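Local coordinates for TRNA nucleotidyl transferase-related protein (Thermotoga maritima, PDB 3H38) that acts as a class II CCA-adding enzyme, probably building the CCA end of tRNA from CTP and ATP, this chain being the nucleotidyltransferase part of a longer protein, at residues N21-L26 / G41-D46; F29-N34 / L140-F145; V165-T168 / V172-P175; R183-F188 / I234-Q239. All blocks are in the same frame, centred on the assembly; numbering follows the deposited sequence.

Interaction 1 of 4, residues N21-L26 / G41-D46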
# COMPACT_ATOMS: atom_id res chain seq x y z
N ASN A 21 -15.46 28.83 -0.79
CA ASN A 21 -15.48 30.01 -1.65
C ASN A 21 -14.74 29.79 -2.96
O ASN A 21 -15.10 30.37 -3.99
CB ASN A 21 -14.93 31.23 -0.92
CG ASN A 21 -16.03 32.01 -0.21
OD1 ASN A 21 -17.22 31.87 -0.54
ND2 ASN A 21 -15.64 32.83 0.76
N LEU A 22 -13.72 28.93 -2.89
CA LEU A 22 -12.95 28.48 -4.04
C LEU A 22 -13.80 27.65 -5.00
O LEU A 22 -13.83 27.93 -6.20
CB LEU A 22 -11.79 27.63 -3.53
CG LEU A 22 -10.83 27.08 -4.58
CD1 LEU A 22 -10.31 28.18 -5.46
CD2 LEU A 22 -9.66 26.36 -3.91
N PHE A 23 -14.46 26.61 -4.47
CA PHE A 23 -15.42 25.81 -5.23
C PHE A 23 -16.37 26.76 -5.96
O PHE A 23 -16.67 26.57 -7.13
CB PHE A 23 -16.22 24.85 -4.33
CG PHE A 23 -15.43 23.64 -3.84
CD1 PHE A 23 -14.58 22.94 -4.68
CD2 PHE A 23 -15.59 23.17 -2.54
CE1 PHE A 23 -13.88 21.83 -4.24
CE2 PHE A 23 -14.89 22.05 -2.09
CZ PHE A 23 -14.03 21.38 -2.94
N ARG A 24 -16.81 27.80 -5.25
CA ARG A 24 -17.68 28.83 -5.85
C ARG A 24 -17.01 29.54 -7.03
O ARG A 24 -17.55 29.56 -8.14
CB ARG A 24 -18.19 29.81 -4.79
CG ARG A 24 -19.24 29.19 -3.85
CD ARG A 24 -19.90 30.22 -2.90
NE ARG A 24 -21.19 29.73 -2.40
CZ ARG A 24 -21.41 29.33 -1.16
NH1 ARG A 24 -20.41 29.40 -0.27
NH2 ARG A 24 -22.60 28.87 -0.78
N LEU A 25 -15.82 30.04 -6.82
CA LEU A 25 -15.08 30.68 -7.87
C LEU A 25 -14.93 29.82 -9.07
O LEU A 25 -15.08 30.28 -10.14
CB LEU A 25 -13.69 30.98 -7.39
CG LEU A 25 -13.49 32.19 -6.54
CD1 LEU A 25 -12.20 32.81 -6.98
CD2 LEU A 25 -14.64 33.10 -6.76
N LEU A 26 -14.59 28.57 -8.85
CA LEU A 26 -14.39 27.62 -9.93
C LEU A 26 -15.68 27.46 -10.72
O LEU A 26 -15.66 27.43 -11.96
CB LEU A 26 -13.89 26.28 -9.40
CG LEU A 26 -12.49 26.25 -8.78
CD1 LEU A 26 -12.24 24.97 -8.00
CD2 LEU A 26 -11.40 26.44 -9.82
N GLY A 41 -16.04 12.12 -6.92
CA GLY A 41 -15.31 11.00 -6.34
C GLY A 41 -15.24 10.91 -4.84
O GLY A 41 -16.26 11.03 -4.16
N GLY A 42 -14.03 10.66 -4.33
CA GLY A 42 -13.80 10.39 -2.91
C GLY A 42 -14.20 11.57 -2.06
O GLY A 42 -14.86 11.43 -1.03
N PHE A 43 -13.84 12.75 -2.52
CA PHE A 43 -14.25 13.94 -1.82
C PHE A 43 -15.76 13.99 -1.56
O PHE A 43 -16.22 14.47 -0.52
CB PHE A 43 -13.85 15.21 -2.57
CG PHE A 43 -14.44 16.44 -1.97
CD1 PHE A 43 -13.76 17.13 -0.98
CD2 PHE A 43 -15.71 16.87 -2.34
CE1 PHE A 43 -14.31 18.28 -0.38
CE2 PHE A 43 -16.29 17.99 -1.75
CZ PHE A 43 -15.59 18.70 -0.76
N VAL A 44 -16.55 13.54 -2.52
CA VAL A 44 -18.00 13.58 -2.35
C VAL A 44 -18.48 12.46 -1.41
O VAL A 44 -19.35 12.66 -0.56
CB VAL A 44 -18.70 13.52 -3.72
CG1 VAL A 44 -20.21 13.34 -3.54
CG2 VAL A 44 -18.40 14.78 -4.51
N ARG A 45 -17.94 11.26 -1.62
CA ARG A 45 -18.12 10.14 -0.70
C ARG A 45 -17.82 10.59 0.73
O ARG A 45 -18.66 10.46 1.64
CB ARG A 45 -17.14 9.04 -1.09
CG ARG A 45 -17.25 7.72 -0.32
CD ARG A 45 -15.97 6.90 -0.57
NE ARG A 45 -14.78 7.63 -0.13
CZ ARG A 45 -13.60 7.62 -0.75
NH1 ARG A 45 -13.42 6.89 -1.87
NH2 ARG A 45 -12.60 8.34 -0.26
N ASP A 46 -16.62 11.15 0.91
CA ASP A 46 -16.13 11.58 2.21
C ASP A 46 -17.04 12.64 2.83
O ASP A 46 -17.41 12.53 4.01
CB ASP A 46 -14.67 12.01 2.11
CG ASP A 46 -13.73 10.83 1.75
OD1 ASP A 46 -14.11 9.66 2.00
OD2 ASP A 46 -12.61 11.04 1.22
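F23 and F43 meet ring to ring from opposite directions as an offset edge-to-face pair: the edge of F23 is turned toward the face of F43, with centroids 5.3 Å apart and planes at 64°. F23 has its CG beside the backbone N (chi1 -75°), which carries the ring off helix 17-32. Its CB lies 4.2 Å from F145 CE2. On one flank of the ring, F23 CD1 packs on L140 CD1 at 3.6 Å, while I56 and V39 on the neighbouring strands also touch this side chain. The far edge makes the contact itself: F23 CE2 is 3.7 Å from F43 CZ, and F23 CZ is 3.8 Å from that same F43 CZ. F43 reaches back from helix 42-49 with CG anti to the backbone N (chi1 172°), which extends the ring toward helix 17-32 and presents CZ and CE1 to F23. With F23 cut back to an alanine, the F43 ring is likely to lose the edge that meets its face, and a gap would probably open between the helices. R45 grips D46 side-on, NE and NH2 both converging on OD1 from one face of the carboxylate, with R45 NE 3.0 Å from D46 OD1. G42 CA lies 3.4 Å above the R45 guanidinium plane. R45 binds CTP and ATP, and D55 and D57 magnesium, in other structures of the enzyme; none is bound here. The F43 side chain is about 5 Å from that of D55. Paired glycines (G41, G42) at the helix start, followed by the D55/D57 pair, are the signature of the polymerase-beta-type nucleotidyltransferase superfamily.

Interaction 2 of 4, residues F29-N34 / L140-F145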
# COMPACT_ATOMS: atom_id res chain seq x y z
N PHE A 29 -16.00 30.54 -12.82
CA PHE A 29 -15.15 30.45 -14.01
C PHE A 29 -15.78 29.53 -15.04
O PHE A 29 -15.63 29.75 -16.24
CB PHE A 29 -13.76 29.90 -13.69
CG PHE A 29 -12.99 30.71 -12.70
CD1 PHE A 29 -11.91 30.16 -12.02
CD2 PHE A 29 -13.35 32.03 -12.43
CE1 PHE A 29 -11.20 30.91 -11.10
CE2 PHE A 29 -12.64 32.78 -11.51
CZ PHE A 29 -11.57 32.22 -10.84
N GLY A 30 -16.47 28.49 -14.57
CA GLY A 30 -17.09 27.53 -15.47
C GLY A 30 -18.06 28.25 -16.39
O GLY A 30 -17.97 28.14 -17.60
N ASP A 31 -18.97 29.02 -15.79
CA ASP A 31 -19.95 29.80 -16.54
C ASP A 31 -19.29 30.79 -17.49
O ASP A 31 -19.76 31.00 -18.61
CB ASP A 31 -20.85 30.58 -15.58
CG ASP A 31 -21.89 29.70 -14.94
OD1 ASP A 31 -21.87 28.48 -15.21
OD2 ASP A 31 -22.74 30.24 -14.17
N GLU A 32 -18.21 31.41 -17.04
CA GLU A 32 -17.59 32.48 -17.80
C GLU A 32 -16.85 31.95 -19.02
O GLU A 32 -16.49 32.72 -19.91
CB GLU A 32 -16.65 33.30 -16.91
CG GLU A 32 -17.39 34.27 -15.99
CD GLU A 32 -16.50 34.82 -14.89
OE1 GLU A 32 -16.98 35.66 -14.11
OE2 GLU A 32 -15.32 34.40 -14.80
N VAL A 33 -16.62 30.64 -19.04
CA VAL A 33 -16.01 29.99 -20.19
C VAL A 33 -16.92 28.87 -20.69
O VAL A 33 -16.49 28.01 -21.45
CB VAL A 33 -14.63 29.43 -19.85
CG1 VAL A 33 -13.68 30.57 -19.54
CG2 VAL A 33 -14.72 28.47 -18.66
N ASN A 34 -18.17 28.88 -20.25
CA ASN A 34 -19.15 27.92 -20.74
C ASN A 34 -18.80 26.44 -20.58
O ASN A 34 -19.06 25.64 -21.47
CB ASN A 34 -19.49 28.22 -22.20
CG ASN A 34 -20.16 29.57 -22.37
OD1 ASN A 34 -21.27 29.79 -21.89
ND2 ASN A 34 -19.48 30.49 -23.05
N LEU A 140 -20.58 22.60 -9.48
CA LEU A 140 -20.14 23.89 -8.94
C LEU A 140 -20.65 25.17 -9.63
O LEU A 140 -20.46 26.25 -9.09
CB LEU A 140 -18.61 23.92 -8.84
CG LEU A 140 -18.09 22.74 -8.02
CD1 LEU A 140 -16.61 22.89 -7.69
CD2 LEU A 140 -18.92 22.58 -6.73
N ASN A 141 -21.27 25.06 -10.81
CA ASN A 141 -21.73 26.25 -11.52
C ASN A 141 -22.82 26.91 -10.68
O ASN A 141 -23.61 26.19 -10.04
CB ASN A 141 -22.25 25.91 -12.91
CG ASN A 141 -21.21 25.23 -13.80
OD1 ASN A 141 -20.48 25.89 -14.57
ND2 ASN A 141 -21.13 23.90 -13.71
N PRO A 142 -22.83 28.26 -10.64
CA PRO A 142 -23.64 29.07 -9.72
C PRO A 142 -25.11 28.64 -9.58
O PRO A 142 -25.54 28.38 -8.45
CB PRO A 142 -23.52 30.47 -10.31
CG PRO A 142 -22.10 30.50 -10.84
CD PRO A 142 -21.85 29.09 -11.37
N LYS A 143 -25.86 28.56 -10.67
CA LYS A 143 -27.25 28.13 -10.54
C LYS A 143 -27.39 26.73 -9.90
O LYS A 143 -28.34 26.47 -9.16
CB LYS A 143 -28.01 28.16 -11.89
CG LYS A 143 -29.37 27.42 -11.81
CD LYS A 143 -30.31 27.71 -12.94
CE LYS A 143 -31.00 26.43 -13.42
NZ LYS A 143 -31.82 25.73 -12.43
N ASP A 144 -26.46 25.82 -10.19
CA ASP A 144 -26.60 24.45 -9.71
C ASP A 144 -25.68 24.12 -8.54
O ASP A 144 -25.61 22.97 -8.12
CB ASP A 144 -26.48 23.42 -10.86
CG ASP A 144 -27.64 23.56 -11.90
OD1 ASP A 144 -27.46 23.23 -13.10
OD2 ASP A 144 -28.74 24.02 -11.49
N PHE A 145 -25.00 25.13 -8.01
CA PHE A 145 -24.06 24.92 -6.90
C PHE A 145 -24.63 24.05 -5.78
O PHE A 145 -25.72 24.34 -5.26
CB PHE A 145 -23.60 26.26 -6.33
CG PHE A 145 -22.56 26.13 -5.26
CD1 PHE A 145 -22.92 26.17 -3.91
CD2 PHE A 145 -21.23 25.95 -5.59
CE1 PHE A 145 -21.95 26.04 -2.90
CE2 PHE A 145 -20.24 25.84 -4.59
CZ PHE A 145 -20.61 25.87 -3.24
O HOH W 1 -25.04 28.61 -13.51
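The carboxylate of D31 and the amide of N141 lie in planes only 15° apart, and D31 OD1 stands 3.0 Å from the N141 atom modelled as OD1. The orientation of this amide is doubtful, so the nature of that polar approach stays open. The other carboxylate oxygen faces the proline ring: D31 OD2 is 3.2 Å from P142 CD and 3.4 Å from P142 CG, the two side chains coming at each other from opposite directions. Further along the same segment, the F145 ring has the carbonyl oxygen of L140, from the start of the same turn, in its plane at the edge, L140 O lying 3.6 Å from F145 CD2. D31 owes its reach to a CG set beside the backbone N (chi1 -77°), which projects the carboxylate from the last turn of helix 17-32. That turn closes in a Schellman motif: N34, with positive phi, is the C-prime residue, N34 N bonds to D31 O, and M35 N returns to G30 O. Segment 140-145 is the turn of the hairpin between the antiparallel strands 137-139 and 147-149 of the large sheet, so the end of the helix is joined to the hairpin turn. G30 lets the backbones approach to 6.2 Å between its CA and that of N141. A water makes a polar link of its own, donating to D31 OD2 at 2.9 Å and accepting from K143 N at 3.0 Å, which ties the carboxylate to the hairpin backbone beyond P142. F29 packs on F67 and A71 of helix 64-72, while F145 touches L20.

Interaction 3 of 4, residues V165-T168 / V172-P175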
# COMPACT_ATOMS: atom_id res chain seq x y z
N VAL A 165 -20.75 -2.33 -7.86
CA VAL A 165 -20.25 -1.87 -9.16
C VAL A 165 -21.38 -1.25 -10.00
O VAL A 165 -22.57 -1.52 -9.78
CB VAL A 165 -19.56 -3.03 -9.95
CG1 VAL A 165 -18.27 -3.47 -9.27
CG2 VAL A 165 -20.52 -4.20 -10.18
N LEU A 166 -20.99 -0.43 -10.98
CA LEU A 166 -21.99 0.29 -11.79
C LEU A 166 -22.61 -0.48 -12.96
O LEU A 166 -23.62 -0.04 -13.50
CB LEU A 166 -21.41 1.61 -12.33
CG LEU A 166 -20.56 2.51 -11.43
CD1 LEU A 166 -20.52 3.91 -12.01
CD2 LEU A 166 -21.09 2.56 -10.02
N HIS A 167 -22.01 -1.59 -13.37
CA HIS A 167 -22.55 -2.44 -14.45
C HIS A 167 -21.95 -3.83 -14.39
O HIS A 167 -20.95 -4.06 -13.68
CB HIS A 167 -22.24 -1.86 -15.83
CG HIS A 167 -20.77 -1.80 -16.13
ND1 HIS A 167 -19.98 -0.73 -15.76
CD2 HIS A 167 -19.95 -2.70 -16.73
CE1 HIS A 167 -18.73 -0.96 -16.14
NE2 HIS A 167 -18.69 -2.15 -16.72
N THR A 168 -22.53 -4.74 -15.18
CA THR A 168 -22.17 -6.17 -15.18
C THR A 168 -20.76 -6.60 -15.62
O THR A 168 -20.31 -7.67 -15.26
CB THR A 168 -23.19 -7.00 -15.99
OG1 THR A 168 -24.44 -6.97 -15.30
CG2 THR A 168 -22.76 -8.47 -16.09
N VAL A 172 -14.67 -7.67 -15.24
CA VAL A 172 -14.10 -8.25 -16.45
C VAL A 172 -13.29 -7.19 -17.21
O VAL A 172 -12.19 -7.45 -17.66
CB VAL A 172 -15.23 -8.75 -17.35
CG1 VAL A 172 -14.71 -9.10 -18.70
CG2 VAL A 172 -15.94 -9.94 -16.70
N ASP A 173 -13.90 -6.01 -17.36
CA ASP A 173 -13.26 -4.77 -17.82
C ASP A 173 -11.95 -4.44 -17.09
O ASP A 173 -10.88 -4.34 -17.71
CB ASP A 173 -14.22 -3.57 -17.63
CG ASP A 173 -15.30 -3.47 -18.73
OD1 ASP A 173 -16.09 -2.48 -18.74
OD2 ASP A 173 -15.34 -4.37 -19.60
N ASP A 174 -12.03 -4.23 -15.77
CA ASP A 174 -10.85 -3.95 -14.95
C ASP A 174 -10.83 -4.81 -13.67
O ASP A 174 -11.43 -4.45 -12.65
CB ASP A 174 -10.78 -2.47 -14.59
CG ASP A 174 -9.50 -2.12 -13.89
OD1 ASP A 174 -9.27 -0.93 -13.59
OD2 ASP A 174 -8.71 -3.05 -13.66
N PRO A 175 -10.16 -5.96 -13.74
CA PRO A 175 -10.15 -6.97 -12.67
C PRO A 175 -9.44 -6.42 -11.45
O PRO A 175 -9.46 -7.03 -10.38
CB PRO A 175 -9.35 -8.13 -13.29
CG PRO A 175 -9.40 -7.91 -14.78
CD PRO A 175 -9.36 -6.41 -14.90
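H167 and D173 touch through a single polar pair, the imidazole NE2 giving a weak hydrogen bond to D173 OD1 at 3.3 Å, with an N-H...O angle of 146°. The acceptor sits at the ring edge, near the ring plane, whereas the carboxylate is turned 52° from that plane; the two side chains cross at about a right angle. The neighbouring ring carbon is already more distant, H167 CE1 lying 4.0 Å from D173 OD1. H167 holds its CG between the backbone N and the carbonyl carbon (chi1 63°), a cramped setting that swings the ring across to the short helix 170-173. Only 75 Å² is buried between the segments, and the H167 and T168 side of the contact is at the surface, where both residues touch a crystal neighbour. R177, about 4 Å from D173 between side chains, would probably stabilise the negative charge of the carboxylate. The firmer packing lies on the flanks. V165 is buried against F131, S170 and F171. D174 is buried too, and its carboxylate works at both oxygens: OD2 caps T176 N, while OD1 forms a salt bridge with R216. D173, D174 and R177 occupy the places of the class II EDxxR motif, with aspartate for its glutamate; D174 and R177 bind CTP and ATP in other structures of the enzyme. The contact joins the loop after strand 162-163 to helix 170-173, just before the chain enters helix 177-187, while V172 and P175 rest on Y208 of helix 208-211.

Interaction 4 of 4, residues R183-F188 / I234-Q239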
# COMPACT_ATOMS: atom_id res chain seq x y z
N ARG A 183 -10.61 -3.64 -0.58
CA ARG A 183 -10.01 -2.53 0.08
C ARG A 183 -10.96 -1.52 0.64
O ARG A 183 -10.79 -1.11 1.74
CB ARG A 183 -8.97 -1.84 -0.77
CG ARG A 183 -8.64 -0.49 -0.28
CD ARG A 183 -7.32 -0.04 -0.71
NE ARG A 183 -7.28 0.06 -2.14
CZ ARG A 183 -7.46 1.18 -2.82
NH1 ARG A 183 -7.43 1.18 -4.12
NH2 ARG A 183 -7.66 2.29 -2.18
N PHE A 184 -11.95 -1.09 -0.13
CA PHE A 184 -12.93 -0.13 0.38
C PHE A 184 -13.93 -0.85 1.29
O PHE A 184 -14.54 -0.23 2.15
CB PHE A 184 -13.67 0.58 -0.76
CG PHE A 184 -12.80 1.51 -1.60
CD1 PHE A 184 -12.61 1.28 -2.95
CD2 PHE A 184 -12.22 2.64 -1.05
CE1 PHE A 184 -11.84 2.14 -3.73
CE2 PHE A 184 -11.45 3.49 -1.83
CZ PHE A 184 -11.26 3.24 -3.17
N GLU A 185 -14.11 -2.14 1.09
CA GLU A 185 -14.91 -2.94 2.03
C GLU A 185 -14.33 -2.88 3.44
O GLU A 185 -15.07 -2.66 4.40
CB GLU A 185 -14.99 -4.40 1.58
CG GLU A 185 -16.37 -5.00 1.76
CD GLU A 185 -16.35 -6.51 1.72
OE1 GLU A 185 -15.24 -7.10 1.70
OE2 GLU A 185 -17.45 -7.12 1.72
N GLN A 186 -13.03 -3.09 3.59
CA GLN A 186 -12.46 -3.00 4.93
C GLN A 186 -12.24 -1.55 5.37
O GLN A 186 -12.24 -1.27 6.56
CB GLN A 186 -11.14 -3.82 5.10
CG GLN A 186 -11.09 -5.20 4.45
CD GLN A 186 -12.30 -6.06 4.79
OE1 GLN A 186 -12.77 -6.06 5.91
NE2 GLN A 186 -12.80 -6.80 3.80
N ARG A 187 -12.02 -0.64 4.43
CA ARG A 187 -11.69 0.75 4.80
C ARG A 187 -12.83 1.54 5.47
O ARG A 187 -12.58 2.35 6.36
CB ARG A 187 -11.15 1.53 3.60
CG ARG A 187 -11.12 3.03 3.85
CD ARG A 187 -11.38 3.76 2.56
NE ARG A 187 -10.17 4.20 1.86
CZ ARG A 187 -9.92 5.48 1.56
NH1 ARG A 187 -8.81 5.80 0.90
NH2 ARG A 187 -10.79 6.44 1.91
N PHE A 188 -14.07 1.32 5.02
CA PHE A 188 -15.25 1.71 5.78
C PHE A 188 -15.72 0.39 6.31
O PHE A 188 -15.06 -0.62 6.07
CB PHE A 188 -16.28 2.29 4.82
CG PHE A 188 -15.67 3.18 3.79
CD1 PHE A 188 -15.36 4.50 4.08
CD2 PHE A 188 -15.38 2.69 2.53
CE1 PHE A 188 -14.78 5.33 3.12
CE2 PHE A 188 -14.81 3.50 1.57
CZ PHE A 188 -14.51 4.82 1.87
N ILE A 234 -6.51 -9.19 3.44
CA ILE A 234 -5.84 -10.43 3.12
C ILE A 234 -6.74 -11.64 3.39
O ILE A 234 -6.85 -12.54 2.55
CB ILE A 234 -4.55 -10.53 3.91
CG1 ILE A 234 -3.57 -9.45 3.42
CG2 ILE A 234 -3.97 -11.93 3.79
CD1 ILE A 234 -2.21 -9.51 4.13
N ARG A 235 -7.43 -11.64 4.51
CA ARG A 235 -8.26 -12.81 4.82
C ARG A 235 -9.44 -12.79 3.91
O ARG A 235 -10.00 -13.82 3.56
CB ARG A 235 -8.67 -12.84 6.29
CG ARG A 235 -7.45 -12.88 7.21
CD ARG A 235 -7.84 -12.72 8.65
NE ARG A 235 -6.96 -13.46 9.55
CZ ARG A 235 -6.71 -13.10 10.81
NH1 ARG A 235 -5.89 -13.82 11.60
NH2 ARG A 235 -7.28 -11.98 11.26
N ARG A 236 -9.80 -11.59 3.48
CA ARG A 236 -10.93 -11.44 2.58
C ARG A 236 -10.56 -11.98 1.20
O ARG A 236 -11.34 -12.68 0.57
CB ARG A 236 -11.39 -9.98 2.55
CG ARG A 236 -12.70 -9.76 1.83
CD ARG A 236 -13.84 -10.64 2.34
NE ARG A 236 -15.11 -9.96 2.12
CZ ARG A 236 -16.29 -10.55 1.98
NH1 ARG A 236 -17.37 -9.81 1.79
NH2 ARG A 236 -16.40 -11.87 2.01
N MET A 237 -9.35 -11.66 0.74
CA MET A 237 -8.83 -12.18 -0.53
C MET A 237 -8.86 -13.70 -0.50
O MET A 237 -9.28 -14.35 -1.44
CB MET A 237 -7.38 -11.72 -0.75
CG MET A 237 -7.27 -10.22 -1.10
SD MET A 237 -5.57 -9.53 -1.18
CE MET A 237 -5.53 -8.56 0.32
N ALA A 238 -8.40 -14.26 0.61
CA ALA A 238 -8.35 -15.69 0.74
C ALA A 238 -9.78 -16.23 0.73
O ALA A 238 -10.09 -17.17 -0.01
CB ALA A 238 -7.61 -16.07 1.98
N GLN A 239 -10.69 -15.57 1.37
CA GLN A 239 -12.06 -16.01 1.36
C GLN A 239 -12.55 -16.06 -0.04
O GLN A 239 -13.38 -16.85 -0.35
CB GLN A 239 -12.92 -15.02 2.07
CG GLN A 239 -13.21 -15.33 3.45
CD GLN A 239 -14.17 -14.35 4.06
OE1 GLN A 239 -15.26 -14.16 3.57
NE2 GLN A 239 -13.75 -13.73 5.14
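Helix 177-187 and helix 230-239 come closest at Q186 and R236, whose CA atoms stand 8.9 Å apart, so side chains must bridge the distance. R236 does so with a two-pronged, side-on salt bridge to E185. Its NE gives a hydrogen bond to E185 OE1 at 2.9 Å, and its NH1 gives a second to E185 OE2 at 2.7 Å with an N-H...O angle of 170°. Both oxygens use their syn lone pairs, and carboxylate and guanidinium planes lie 9° apart, so the two groups form one flat unit. R236 reaches it by a chain bent at chi2 (53°), and its remaining nitrogen, NH2, makes a weak bond to Q239 OE1 at 3.0 Å. The bend brings CB and CG of R236 against the Q186 amide, Q186 NE2 lying 3.6 Å from R236 CG. E185 OE2 also accepts the backbone N of I192, which further fixes the carboxylate. A leucine in place of R236 would probably leave the buried charge of E185 without its mate and cut the polar tie between the helices. R183 and R187, on the helix that carries E185, bind ATP and CTP in other structures of the enzyme, and R183 is itself paired with E220 of helix 214-225. The bridge ties helix 230-239 to this arginine-bearing helix, consistent with the neck of class II CCA-adding enzymes.

Along the chain, interactions 1 and 2 interleave, both drawing on helix 17-32, and interactions 3 and 4 then follow in series. The first two, with centres 13 Å apart, join that helix to helix 42-49 and to a hairpin turn of the large mixed sheet of the catalytic head. Interactions 3 and 4, centres 18 Å apart and not touching, use the successive helices 170-173 and 177-187, the latter paired with helix 230-239. Interaction 2 is remote, its centre 40 Å from that of interaction 4. Interaction 1 does reach interaction 4, 28 Å from it by centres: R45 packs on F184 and F188 and stands beside R187, so head and following helices meet in a shared nucleotide pocket lined with arginines.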